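PDB 3KS6: glycerophosphoryl diester phosphodiesterase from Agrobacterium tumefaciens str. C58, which belongs to the glycerophosphoryl diester phosphodiesterase family, whose members are built on a TIM-barrel fold, and holds a magnesium ion. Local coordinates for residues T3-H8 with A239-H244; G117-V122 with M145-K150. All coordinates share one frame; numbering follows the deposited sequence. Where two conformers were deposited one is given.

Contact 1. Residues T3-H8 with A239-H244; sequences TRIASH and ALRTEH. With ACT (acetate ion), chain H.
A single arginine makes this mostly buried strand-to-helix contact: Arg241 of the C-terminal helix 234-249 reaches inward to Thr3, just before strand 4-8, and to Ile5 within it, the first strand of the TIM barrel. NH1 of Arg241 donates to the backbone O of Thr3 at 2.9 Å, with an N-H...O angle of 156°. The donor lies in the carbonyl plane on a lone pair, and the oxygen in turn lies almost exactly in the guanidinium plane. Arg241 bridges the gap between helix and strand because its CG stands anti to the backbone N (chi1 -178°) and the chain stays extended until a bend at chi3 (65°), which turns the guanidinium so that NH1 meets Thr3 O and one face meets Ile5. Ile5 approaches from the opposite direction and lays its CD1 over the centre of that face, 3.5 Å from Arg241 CZ. On the same face Ile5 CG1 lies 3.7 Å from Arg241 NH1. Glu32 OE1 forms a salt bridge with Arg241 NH1 and also accepts from the backbone N of Ile5. At the far end of the strand, His8 NE2 donates a hydrogen bond to OXT of an acetate ion at 2.9 Å, in the ring plane, while ND1 is hydrogen-bonded to Asp232; Arg9 also holds the acetate. Glu32 and the Thr3 carbonyl thus offset the buried charge, probably also balancing nearby Arg245, while the in-plane bond and the Ile5 packing restrict rotation of the guanidinium.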
ATOM      1  N   THR A   3     -10.348  -4.088  12.908  1.00 22.41           N
ATOM      2  CA  THR A   3      -9.959  -4.168  11.506  1.00 20.61           C
ATOM      3  C   THR A   3      -9.632  -2.755  11.054  1.00 22.28           C
ATOM      4  O   THR A   3     -10.498  -1.893  11.049  1.00 22.85           O
ATOM      5  CB  THR A   3     -11.071  -4.768  10.662  1.00 21.44           C
ATOM      6  OG1 THR A   3     -11.262  -6.118  11.073  1.00 20.82           O
ATOM      7  CG2 THR A   3     -10.706  -4.759   9.150  1.00 18.35           C
ATOM      8  N   ARG A   4      -8.379  -2.549  10.645  1.00 21.70           N
ATOM      9  CA  ARG A   4      -7.890  -1.252  10.222  1.00 20.36           C
ATOM     10  C   ARG A   4      -8.188  -1.040   8.738  1.00 19.52           C
ATOM     11  O   ARG A   4      -8.307  -2.013   7.965  1.00 20.20           O
ATOM     12  CB  ARG A   4      -6.398  -1.111  10.511  1.00 21.41           C
ATOM     13  CG  ARG A   4      -6.048  -1.146  11.996  1.00 25.35           C
ATOM     14  CD  ARG A   4      -4.598  -1.537  12.271  1.00 27.88           C
ATOM     15  NE  ARG A   4      -3.640  -0.555  11.749  1.00 27.67           N
ATOM     16  CZ  ARG A   4      -3.360   0.613  12.329  1.00 32.88           C
ATOM     17  NH1 ARG A   4      -3.953   0.985  13.458  1.00 28.64           N
ATOM     18  NH2 ARG A   4      -2.472   1.430  11.774  1.00 27.75           N
ATOM     19  N   ILE A   5      -8.365   0.228   8.377  1.00 18.25           N
ATOM     20  CA  ILE A   5      -8.676   0.649   7.023  1.00 16.41           C
ATOM     21  C   ILE A   5      -7.508   1.456   6.467  1.00 20.28           C
ATOM     22  O   ILE A   5      -7.057   2.433   7.106  1.00 18.79           O
ATOM     23  CB  ILE A   5      -9.931   1.525   6.958  1.00 18.13           C
ATOM     24  CG1 ILE A   5     -11.170   0.705   7.305  1.00 19.41           C
ATOM     25  CG2 ILE A   5     -10.104   2.140   5.532  1.00 18.04           C
ATOM     26  CD1 ILE A   5     -12.437   1.536   7.448  1.00 19.03           C
ATOM     27  N   ALA A   6      -7.038   1.065   5.272  1.00 19.74           N
ATOM     28  CA  ALA A   6      -5.997   1.802   4.564  1.00 13.98           C
ATOM     29  C   ALA A   6      -6.539   2.319   3.235  1.00 17.28           C
ATOM     30  O   ALA A   6      -7.093   1.567   2.472  1.00 18.42           O
ATOM     31  CB  ALA A   6      -4.728   0.936   4.327  1.00 15.00           C
ATOM     32  N   SER A   7      -6.352   3.605   2.958  1.00 16.96           N
ATOM     33  CA  SER A   7      -6.858   4.219   1.742  1.00 15.02           C
ATOM     34  C   SER A   7      -5.904   3.942   0.579  1.00 16.49           C
ATOM     35  O   SER A   7      -4.784   4.434   0.578  1.00 16.15           O
ATOM     36  CB  SER A   7      -6.970   5.718   1.960  1.00 15.43           C
ATOM     37  OG  SER A   7      -7.373   6.430   0.812  1.00 18.72           O
ATOM     38  N   HIS A   8      -6.371   3.166  -0.408  1.00 18.05           N
ATOM     39  CA  HIS A   8      -5.531   2.660  -1.505  1.00 18.03           C
ATOM     40  C   HIS A   8      -5.211   3.773  -2.469  1.00 16.46           C
ATOM     41  O   HIS A   8      -6.092   4.302  -3.128  1.00 16.73           O
ATOM     42  CB  HIS A   8      -6.237   1.491  -2.204  1.00 21.64           C
ATOM     43  CG  HIS A   8      -5.387   0.751  -3.203  1.00 19.30           C
ATOM     44  ND1 HIS A   8      -5.749   0.595  -4.532  1.00 20.70           N
ATOM     45  CD2 HIS A   8      -4.209   0.096  -3.054  1.00 19.29           C
ATOM     46  CE1 HIS A   8      -4.808  -0.094  -5.156  1.00 22.62           C
ATOM     47  NE2 HIS A   8      -3.880  -0.441  -4.281  1.00 19.10           N
ATOM     48  N   ALA A 239     -17.810   4.081   6.563  1.00 19.62           N
ATOM     49  CA  ALA A 239     -19.270   3.967   6.825  1.00 19.24           C
ATOM     50  C   ALA A 239     -19.688   2.548   7.160  1.00 22.33           C
ATOM     51  O   ALA A 239     -20.412   2.303   8.139  1.00 22.18           O
ATOM     52  CB  ALA A 239     -20.062   4.442   5.622  1.00 21.51           C
ATOM     53  N   LEU A 240     -19.257   1.602   6.334  1.00 20.28           N
ATOM     54  CA  LEU A 240     -19.572   0.197   6.580  1.00 19.91           C
ATOM     55  C   LEU A 240     -18.980  -0.302   7.884  1.00 21.66           C
ATOM     56  O   LEU A 240     -19.624  -1.092   8.597  1.00 21.30           O
ATOM     57  CB  LEU A 240     -19.068  -0.666   5.413  1.00 21.16           C
ATOM     58  CG  LEU A 240     -19.876  -0.607   4.133  1.00 20.10           C
ATOM     59  CD1 LEU A 240     -19.225  -1.398   3.018  1.00 20.02           C
ATOM     60  CD2 LEU A 240     -21.284  -1.158   4.442  1.00 21.98           C
ATOM     61  N   ARG A 241     -17.764   0.148   8.225  1.00 20.12           N
ATOM     62  CA  ARG A 241     -17.155  -0.319   9.469  1.00 21.76           C
ATOM     63  C   ARG A 241     -17.930   0.236  10.682  1.00 21.61           C
ATOM     64  O   ARG A 241     -18.206  -0.493  11.623  1.00 25.24           O
ATOM     65  CB  ARG A 241     -15.667   0.067   9.543  1.00 21.36           C
ATOM     66  CG  ARG A 241     -14.999  -0.436  10.782  1.00 20.24           C
ATOM     67  CD  ARG A 241     -13.520  -0.165  10.830  1.00 20.61           C
ATOM     68  NE  ARG A 241     -13.228   1.264  10.884  1.00 19.12           N
ATOM     69  CZ  ARG A 241     -12.000   1.771  10.948  1.00 20.08           C
ATOM     70  NH1 ARG A 241     -10.946   0.979  10.972  1.00 19.51           N
ATOM     71  NH2 ARG A 241     -11.819   3.074  10.961  1.00 19.12           N
ATOM     72  N   THR A 242     -18.297   1.509  10.634  1.00 22.60           N
ATOM     73  CA  THR A 242     -19.084   2.117  11.709  1.00 24.69           C
ATOM     74  C   THR A 242     -20.393   1.338  11.973  1.00 24.84           C
ATOM     75  O   THR A 242     -20.726   1.001  13.110  1.00 27.56           O
ATOM     76  CB  THR A 242     -19.337   3.590  11.426  1.00 26.18           C
ATOM     77  OG1 THR A 242     -18.095   4.285  11.531  1.00 23.86           O
ATOM     78  CG2 THR A 242     -20.359   4.173  12.411  1.00 24.71           C
ATOM     79  N   GLU A 243     -21.088   1.026  10.896  1.00 25.14           N
ATOM     80  CA  GLU A 243     -22.299   0.225  10.914  1.00 27.63           C
ATOM     81  C   GLU A 243     -22.022  -1.179  11.468  1.00 25.31           C
ATOM     82  O   GLU A 243     -22.765  -1.680  12.339  1.00 26.80           O
ATOM     83  CB  GLU A 243     -22.820   0.218   9.473  1.00 28.17           C
ATOM     84  CG  GLU A 243     -24.024  -0.603   9.111  1.00 40.33           C
ATOM     85  CD  GLU A 243     -24.200  -0.615   7.576  1.00 37.74           C
ATOM     86  OE1 GLU A 243     -24.078  -1.708   6.979  1.00 49.12           O
ATOM     87  OE2 GLU A 243     -24.385   0.479   6.976  1.00 57.60           O
ATOM     88  N   HIS A 244     -20.912  -1.793  11.033  1.00 22.92           N
ATOM     89  CA  HIS A 244     -20.498  -3.139  11.503  1.00 24.66           C
ATOM     90  C   HIS A 244     -20.262  -3.161  13.038  1.00 24.24           C
ATOM     91  O   HIS A 244     -20.626  -4.117  13.740  1.00 26.01           O
ATOM     92  CB  HIS A 244     -19.216  -3.580  10.768  1.00 24.68           C
ATOM     93  CG  HIS A 244     -18.987  -5.065  10.778  1.00 22.20           C
ATOM     94  ND1 HIS A 244     -18.333  -5.711  11.806  1.00 25.23           N
ATOM     95  CD2 HIS A 244     -19.317  -6.025   9.879  1.00 27.13           C
ATOM     96  CE1 HIS A 244     -18.288  -7.008  11.550  1.00 23.14           C
ATOM     97  NE2 HIS A 244     -18.881  -7.226  10.387  1.00 26.22           N
TER
HETATM   98  C   ACT H 253      -2.790  -3.299  -6.103  1.00 28.99           C
HETATM   99  O   ACT H 253      -4.021  -3.567  -6.140  1.00 32.51           O
HETATM  100  OXT ACT H 253      -2.437  -2.089  -6.133  1.00 21.85           O
HETATM  101  CH3 ACT H 253      -1.760  -4.384  -6.029  1.00 32.36           C

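Contact 2. Residues G117-V122 with M145-K150; sequences GFVALV and MDELWK
Val119 has CG1 anti to its backbone N (chi1 161°) and CG2 anti to its carbonyl carbon, so its two methyls divide between Leu148 and Glu147 of the facing helix. Leu148, whose CG stands anti to the carbonyl carbon (chi1 -70°), sends CD2 back across to Val119 CG1, 3.7 Å away, in an apolar contact. CG2 of Val119 meets the acidic chain instead, 3.8 Å from Glu147 OE1. From there the Glu147 carboxylate faces the first turn of helix 118-128, where Gly117 is the N-cap residue, and three waters bridge the gap. One accepts from Gly117 N and donates to Glu147 OE2, 2.7 Å from the water; a second accepts from Val119 N and donates to Glu147 OE1, 2.6 Å from the water; a third accepts from Ala120 N and donates to Glu147 OE2, 3.1 Å from the water. The carboxylate thus reaches these amide N-H groups through water, and the positive end of the helix dipole would probably favour its charged form. On the barrel side, Leu148 rests on Phe137 of strand 135-139 and Arg156 of strand 156-160, while Phe118 and Val122 pack on Leu38 of strand 33-40, placing helices 118-128 and 142-151 side by side on the barrel.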
ATOM      1  N   GLY A 117      19.385  -0.107  -4.710  1.00 25.69           N
ATOM      2  CA  GLY A 117      19.578   0.983  -3.731  1.00 26.70           C
ATOM      3  C   GLY A 117      18.369   1.802  -3.310  1.00 25.28           C
ATOM      4  O   GLY A 117      18.491   2.728  -2.509  1.00 23.29           O
ATOM      5  N   PHE A 118      17.189   1.438  -3.792  1.00 22.36           N
ATOM      6  CA  PHE A 118      16.022   2.248  -3.592  1.00 21.30           C
ATOM      7  C   PHE A 118      15.459   2.144  -2.177  1.00 18.27           C
ATOM      8  O   PHE A 118      14.975   3.128  -1.654  1.00 21.63           O
ATOM      9  CB  PHE A 118      14.963   1.898  -4.637  1.00 21.88           C
ATOM     10  CG  PHE A 118      13.779   2.837  -4.656  1.00 22.74           C
ATOM     11  CD1 PHE A 118      13.957   4.217  -4.838  1.00 22.98           C
ATOM     12  CD2 PHE A 118      12.472   2.338  -4.536  1.00 26.02           C
ATOM     13  CE1 PHE A 118      12.856   5.069  -4.855  1.00 23.03           C
ATOM     14  CE2 PHE A 118      11.392   3.187  -4.571  1.00 22.15           C
ATOM     15  CZ  PHE A 118      11.579   4.535  -4.727  1.00 22.18           C
ATOM     16  N   VAL A 119      15.493   0.956  -1.578  1.00 18.72           N
ATOM     17  CA  VAL A 119      15.011   0.821  -0.217  1.00 19.65           C
ATOM     18  C   VAL A 119      15.783   1.802   0.690  1.00 20.68           C
ATOM     19  O   VAL A 119      15.183   2.547   1.462  1.00 16.82           O
ATOM     20  CB  VAL A 119      15.115  -0.649   0.273  1.00 20.10           C
ATOM     21  CG1 VAL A 119      15.062  -0.714   1.819  1.00 21.22           C
ATOM     22  CG2 VAL A 119      14.031  -1.499  -0.445  1.00 17.80           C
ATOM     23  N   ALA A 120      17.107   1.885   0.503  1.00 20.82           N
ATOM     24  CA  ALA A 120      17.925   2.845   1.270  1.00 21.03           C
ATOM     25  C   ALA A 120      17.469   4.297   1.041  1.00 20.23           C
ATOM     26  O   ALA A 120      17.363   5.074   2.000  1.00 22.00           O
ATOM     27  CB  ALA A 120      19.427   2.685   0.927  1.00 22.93           C
ATOM     28  N   LEU A 121      17.214   4.662  -0.220  1.00 19.18           N
ATOM     29  CA  LEU A 121      16.740   6.015  -0.569  1.00 22.42           C
ATOM     30  C   LEU A 121      15.411   6.350   0.090  1.00 21.17           C
ATOM     31  O   LEU A 121      15.167   7.488   0.543  1.00 19.76           O
ATOM     32  CB  LEU A 121      16.470   6.147  -2.068  1.00 24.35           C
ATOM     33  CG  LEU A 121      17.263   6.942  -3.082  1.00 38.42           C
ATOM     34  CD1 LEU A 121      18.537   6.155  -3.445  1.00 46.25           C
ATOM     35  CD2 LEU A 121      16.312   7.192  -4.332  1.00 31.77           C
ATOM     36  N   VAL A 122      14.508   5.383   0.039  1.00 20.84           N
ATOM     37  CA  VAL A 122      13.181   5.593   0.613  1.00 19.51           C
ATOM     38  C   VAL A 122      13.269   5.789   2.132  1.00 18.11           C
ATOM     39  O   VAL A 122      12.662   6.721   2.676  1.00 18.65           O
ATOM     40  CB  VAL A 122      12.172   4.455   0.228  1.00 19.90           C
ATOM     41  CG1 VAL A 122      10.867   4.580   1.096  1.00 19.22           C
ATOM     42  CG2 VAL A 122      11.866   4.445  -1.285  1.00 17.30           C
HETATM   43  N   MSE A 145      11.517  -7.607   0.432  0.50 18.45           N
HETATM   44  CA  MSE A 145      11.235  -7.905   1.837  0.50 17.49           C
HETATM   45  C   MSE A 145      12.533  -8.197   2.585  0.50 18.35           C
HETATM   46  O   MSE A 145      12.714  -7.803   3.744  0.50 16.36           O
HETATM   47  CB  MSE A 145      10.303  -9.107   1.938  0.50 17.32           C
HETATM   48  CG  MSE A 145       8.941  -8.906   1.276  0.50 13.99           C
HETATM   49 SE   MSE A 145       7.840  -7.521   2.110  0.38 13.08          SE
HETATM   50  CE  MSE A 145       8.551  -5.952   1.614  0.50 21.34           C
ATOM     51  N   ASP A 146      13.434  -8.913   1.920  1.00 19.39           N
ATOM     52  CA  ASP A 146      14.738  -9.208   2.501  1.00 18.46           C
ATOM     53  C   ASP A 146      15.563  -7.948   2.724  1.00 17.67           C
ATOM     54  O   ASP A 146      16.224  -7.796   3.746  1.00 19.97           O
ATOM     55  CB  ASP A 146      15.495 -10.261   1.649  1.00 15.92           C
ATOM     56  CG  ASP A 146      14.872 -11.638   1.732  1.00 20.37           C
ATOM     57  OD1 ASP A 146      13.928 -11.831   2.542  1.00 18.89           O
ATOM     58  OD2 ASP A 146      15.338 -12.553   0.991  1.00 20.21           O
ATOM     59  N   GLU A 147      15.526  -7.037   1.772  1.00 19.75           N
ATOM     60  CA  GLU A 147      16.210  -5.747   1.933  1.00 19.77           C
ATOM     61  C   GLU A 147      15.698  -4.917   3.077  1.00 21.99           C
ATOM     62  O   GLU A 147      16.478  -4.344   3.872  1.00 22.97           O
ATOM     63  CB  GLU A 147      16.084  -4.923   0.675  1.00 20.76           C
ATOM     64  CG  GLU A 147      17.183  -5.152  -0.283  1.00 30.14           C
ATOM     65  CD  GLU A 147      17.214  -4.075  -1.358  1.00 34.24           C
ATOM     66  OE1 GLU A 147      16.289  -4.037  -2.178  1.00 37.45           O
ATOM     67  OE2 GLU A 147      18.161  -3.271  -1.365  1.00 49.62           O
ATOM     68  N   LEU A 148      14.377  -4.846   3.170  1.00 21.70           N
ATOM     69  CA  LEU A 148      13.747  -4.125   4.273  1.00 20.21           C
ATOM     70  C   LEU A 148      14.108  -4.743   5.622  1.00 20.11           C
ATOM     71  O   LEU A 148      14.356  -4.032   6.595  1.00 22.56           O
ATOM     72  CB  LEU A 148      12.240  -4.078   4.066  1.00 21.57           C
ATOM     73  CG  LEU A 148      11.696  -3.204   2.948  1.00 22.68           C
ATOM     74  CD1 LEU A 148      10.238  -3.583   2.659  1.00 20.21           C
ATOM     75  CD2 LEU A 148      11.785  -1.709   3.307  1.00 21.07           C
ATOM     76  N   TRP A 149      14.152  -6.065   5.694  1.00 20.69           N
ATOM     77  CA  TRP A 149      14.470  -6.747   6.952  1.00 21.16           C
ATOM     78  C   TRP A 149      15.846  -6.290   7.475  1.00 23.19           C
ATOM     79  O   TRP A 149      16.039  -6.072   8.667  1.00 21.27           O
ATOM     80  CB  TRP A 149      14.430  -8.252   6.747  1.00 24.63           C
ATOM     81  CG  TRP A 149      14.878  -9.051   7.910  1.00 26.70           C
ATOM     82  CD1 TRP A 149      14.179  -9.354   9.051  1.00 33.00           C
ATOM     83  CD2 TRP A 149      16.164  -9.632   8.058  1.00 38.05           C
ATOM     84  NE1 TRP A 149      14.956 -10.099   9.888  1.00 29.45           N
ATOM     85  CE2 TRP A 149      16.187 -10.280   9.305  1.00 38.44           C
ATOM     86  CE3 TRP A 149      17.319  -9.652   7.251  1.00 39.92           C
ATOM     87  CZ2 TRP A 149      17.324 -10.965   9.767  1.00 44.75           C
ATOM     88  CZ3 TRP A 149      18.449 -10.334   7.701  1.00 40.17           C
ATOM     89  CH2 TRP A 149      18.443 -10.981   8.951  1.00 40.51           C
ATOM     90  N   LYS A 150      16.785  -6.103   6.574  1.00 22.98           N
ATOM     91  CA  LYS A 150      18.128  -5.698   6.973  1.00 28.68           C
ATOM     92  C   LYS A 150      18.192  -4.224   7.290  1.00 27.90           C
ATOM     93  O   LYS A 150      18.968  -3.816   8.150  1.00 29.02           O
ATOM     94  CB  LYS A 150      19.139  -5.991   5.855  1.00 29.93           C
ATOM     95  CG  LYS A 150      19.400  -7.473   5.567  1.00 36.97           C
ATOM     96  CD  LYS A 150      20.691  -7.649   4.738  1.00 40.31           C
ATOM     97  CE  LYS A 150      21.206  -9.110   4.763  1.00 49.61           C
ATOM     98  NZ  LYS A 150      21.716  -9.546   6.117  1.00 60.18           N
TER
HETATM   99  O   HOH W   1      19.515  -2.812  -3.707  1.00 27.94           O
HETATM  100  O   HOH W   2      16.399  -1.607  -3.129  1.00 35.05           O
HETATM  101  O   HOH W   3      18.710  -0.325  -0.696  1.00 26.23           O

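How the contacts relate
From the N terminus, the chain enters the barrel through strand 4-8, and the loop begun there is closed only by contact 1, when helix 234-249 returns after 230 intervening residues. Contact 2 is nested inside that loop: 117-122 and 145-150 are separated by just 22 residues, which include the rest of helix 118-128, strand 135-139 and the start of helix 142-151, so the contact closes a helix-strand-helix unit of the barrel. The two do not cross along the chain. The centres of contacts 1 and 2 are 30 Å apart, on opposite sides of the chain's centre. Contact 1 ties the C-terminal helix to the first strand, whereas contact 2 joins consecutive outer helices.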